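Local coordinates for protein GMP reductase (Trypanosoma brucei brucei, PDB 6JIG) that binds guanine nucleotides at a regulatory site in its CBS domains and probably catalyses the NADPH-dependent reductive deamination of GMP to IMP, at residues 299-304 against 342-347. The protein carries 1 engineered substitution. Residues are numbered along the deposited sequence; the frame is centred on the assembly and turned at random.
Sequences ALIDAG and RRRGVP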
ATOM      1  N   ALA A 299      24.061  35.861 -26.696  1.00 38.24           N
ATOM      2  CA  ALA A 299      24.820  36.717 -25.787  1.00 38.09           C
ATOM      3  C   ALA A 299      26.092  36.029 -25.307  1.00 42.06           C
ATOM      4  O   ALA A 299      27.161  36.656 -25.221  1.00 40.81           O
ATOM      5  CB  ALA A 299      23.942  37.122 -24.595  1.00 39.60           C
ATOM      6  N   LEU A 300      25.998  34.749 -24.962  1.00 38.23           N
ATOM      7  CA  LEU A 300      27.180  34.060 -24.471  1.00 37.83           C
ATOM      8  C   LEU A 300      28.182  33.824 -25.597  1.00 40.05           C
ATOM      9  O   LEU A 300      29.394  33.942 -25.385  1.00 39.15           O
ATOM     10  CB  LEU A 300      26.794  32.745 -23.786  1.00 36.28           C
ATOM     11  CG  LEU A 300      26.156  32.845 -22.386  1.00 38.36           C
ATOM     12  CD1 LEU A 300      26.128  31.471 -21.744  1.00 39.13           C
ATOM     13  CD2 LEU A 300      26.920  33.797 -21.498  1.00 43.42           C
ATOM     14  N   ILE A 301      27.697  33.520 -26.805  1.00 37.21           N
ATOM     15  CA  ILE A 301      28.605  33.390 -27.944  1.00 41.91           C
ATOM     16  C   ILE A 301      29.303  34.720 -28.225  1.00 43.48           C
ATOM     17  O   ILE A 301      30.518  34.764 -28.458  1.00 41.39           O
ATOM     18  CB  ILE A 301      27.856  32.875 -29.183  1.00 41.92           C
ATOM     19  CG1 ILE A 301      27.358  31.440 -28.957  1.00 34.46           C
ATOM     20  CG2 ILE A 301      28.766  32.940 -30.414  1.00 40.67           C
ATOM     21  CD1 ILE A 301      26.370  30.984 -30.001  1.00 35.49           C
ATOM     22  N   ASP A 302      28.545  35.820 -28.219  1.00 41.09           N
ATOM     23  CA  ASP A 302      29.141  37.138 -28.437  1.00 43.01           C
ATOM     24  C   ASP A 302      30.147  37.488 -27.345  1.00 44.68           C
ATOM     25  O   ASP A 302      31.093  38.248 -27.593  1.00 43.36           O
ATOM     26  CB  ASP A 302      28.045  38.211 -28.502  1.00 44.26           C
ATOM     27  CG  ASP A 302      27.237  38.159 -29.792  1.00 45.54           C
ATOM     28  OD1 ASP A 302      27.644  37.475 -30.751  1.00 48.19           O
ATOM     29  OD2 ASP A 302      26.173  38.808 -29.837  1.00 51.24           O
ATOM     30  N   ALA A 303      29.962  36.961 -26.133  1.00 39.01           N
ATOM     31  CA  ALA A 303      30.940  37.186 -25.078  1.00 42.80           C
ATOM     32  C   ALA A 303      32.201  36.351 -25.258  1.00 43.18           C
ATOM     33  O   ALA A 303      33.167  36.563 -24.518  1.00 43.10           O
ATOM     34  CB  ALA A 303      30.327  36.906 -23.702  1.00 42.34           C
ATOM     35  N   GLY A 304      32.215  35.426 -26.218  1.00 41.07           N
ATOM     36  CA  GLY A 304      33.378  34.617 -26.516  1.00 42.17           C
ATOM     37  C   GLY A 304      33.316  33.149 -26.123  1.00 42.05           C
ATOM     38  O   GLY A 304      34.340  32.461 -26.232  1.00 38.71           O
ATOM     39  N   ARG A 342      24.630  26.667 -33.940  1.00 38.34           N
ATOM     40  CA  ARG A 342      25.146  25.980 -35.126  1.00 38.73           C
ATOM     41  C   ARG A 342      25.607  26.975 -36.184  1.00 42.01           C
ATOM     42  O   ARG A 342      26.579  26.721 -36.899  1.00 39.83           O
ATOM     43  CB  ARG A 342      24.084  25.034 -35.706  1.00 38.44           C
ATOM     44  N   ARG A 343      24.938  28.123 -36.287  1.00 42.67           N
ATOM     45  CA  ARG A 343      25.337  29.110 -37.280  1.00 41.59           C
ATOM     46  C   ARG A 343      26.633  29.804 -36.892  1.00 41.21           C
ATOM     47  O   ARG A 343      27.335  30.317 -37.767  1.00 43.19           O
ATOM     48  CB  ARG A 343      24.201  30.117 -37.488  1.00 46.29           C
ATOM     49  CG  ARG A 343      22.940  29.436 -38.049  1.00 48.36           C
ATOM     50  CD  ARG A 343      21.680  30.305 -38.078  1.00 53.52           C
ATOM     51  NE  ARG A 343      20.557  29.528 -38.621  1.00 57.34           N
ATOM     52  CZ  ARG A 343      19.268  29.847 -38.494  1.00 61.82           C
ATOM     53  NH1 ARG A 343      18.906  30.941 -37.833  1.00 62.79           N
ATOM     54  NH2 ARG A 343      18.336  29.061 -39.024  1.00 59.68           N
ATOM     55  N   ARG A 344      26.990  29.788 -35.612  1.00 39.76           N
ATOM     56  CA  ARG A 344      28.220  30.400 -35.137  1.00 40.46           C
ATOM     57  C   ARG A 344      29.333  29.388 -34.873  1.00 41.62           C
ATOM     58  O   ARG A 344      30.434  29.796 -34.479  1.00 39.31           O
ATOM     59  CB  ARG A 344      27.941  31.216 -33.865  1.00 40.12           C
ATOM     60  CG  ARG A 344      26.853  32.284 -34.024  1.00 40.60           C
ATOM     61  CD  ARG A 344      27.379  33.496 -34.800  1.00 45.97           C
ATOM     62  NE  ARG A 344      28.455  34.196 -34.097  1.00 45.65           N
ATOM     63  CZ  ARG A 344      28.264  35.143 -33.185  1.00 47.49           C
ATOM     64  NH1 ARG A 344      27.031  35.505 -32.845  1.00 46.74           N
ATOM     65  NH2 ARG A 344      29.304  35.724 -32.600  1.00 46.23           N
ATOM     66  N   GLY A 345      29.071  28.095 -35.057  1.00 38.31           N
ATOM     67  CA  GLY A 345      30.068  27.057 -34.828  1.00 42.10           C
ATOM     68  C   GLY A 345      30.384  26.755 -33.375  1.00 43.00           C
ATOM     69  O   GLY A 345      31.516  26.373 -33.061  1.00 39.13           O
ATOM     70  N   VAL A 346      29.414  26.898 -32.475  1.00 35.73           N
ATOM     71  CA  VAL A 346      29.663  26.750 -31.046  1.00 36.08           C
ATOM     72  C   VAL A 346      28.916  25.507 -30.564  1.00 37.02           C
ATOM     73  O   VAL A 346      27.678  25.486 -30.603  1.00 37.04           O
ATOM     74  CB  VAL A 346      29.225  27.996 -30.266  1.00 37.47           C
ATOM     75  CG1 VAL A 346      29.312  27.745 -28.760  1.00 36.00           C
ATOM     76  CG2 VAL A 346      30.092  29.206 -30.656  1.00 39.26           C
ATOM     77  N   PRO A 347      29.608  24.465 -30.100  1.00 36.79           N
ATOM     78  CA  PRO A 347      28.914  23.246 -29.662  1.00 37.45           C
ATOM     79  C   PRO A 347      28.100  23.472 -28.398  1.00 36.24           C
ATOM     80  O   PRO A 347      28.424  24.325 -27.568  1.00 34.16           O
ATOM     81  CB  PRO A 347      30.054  22.250 -29.406  1.00 37.29           C
ATOM     82  CG  PRO A 347      31.235  22.801 -30.204  1.00 35.92           C
ATOM     83  CD  PRO A 347      31.070  24.299 -30.131  1.00 35.07           C
TER
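Ile301 and Val346 mark the closest approach of the two backbones, their CA atoms 7.4 Å apart, where the last turn of helix 294-302 faces the segment leaving helix 330-344. No backbone hydrogen bond joins the two, so side chains span the gap. Ile301 serves both partners through its two branches. With CG1 beside the backbone N (chi1 -66°), CG2 stands anti to it and lies over the centre of one face of the Arg344 guanidinium, 3.6 Å from CZ. CG1 makes the closest approach to Val346, reaching CG2 of that residue at 3.9 Å.

Both helices are outer helices of the TIM barrel that forms the catalytic domain of the IMPDH/GMPR family. Each ends in a Schellman motif, at Gly304 and Gly345, before the chain turns in to barrel strands 307-310 and 348-351. Leu308, on the first of these neighbouring strands, touches both Ile301 and Val346 and extends their apolar packing to the barrel wall.

Towards the surface the apolar contact gives way to charge. Arg344 curls, through bends at chi2 and chi3, so that its guanidinium meets Asp302 end-on. Both terminal nitrogens grip a single oxygen, OD1 of Asp302: NH1 of Arg344 at 2.9 Å and NH2 at 3.0 Å. That oxygen lies almost in the guanidinium plane, but the carboxylate is turned 36° from it; NH2 comes nearly along the C-O axis, whereas NH1 arrives on the syn side, somewhat out of the carboxylate plane. Neither bond is straight, as expected when two N-H groups converge on one atom. Glu298, one turn back, forms a second salt bridge with NH1 of Arg344, and the arginine's positive charge would be expected to ease the repulsion between the Glu298 and Asp302 carboxylates.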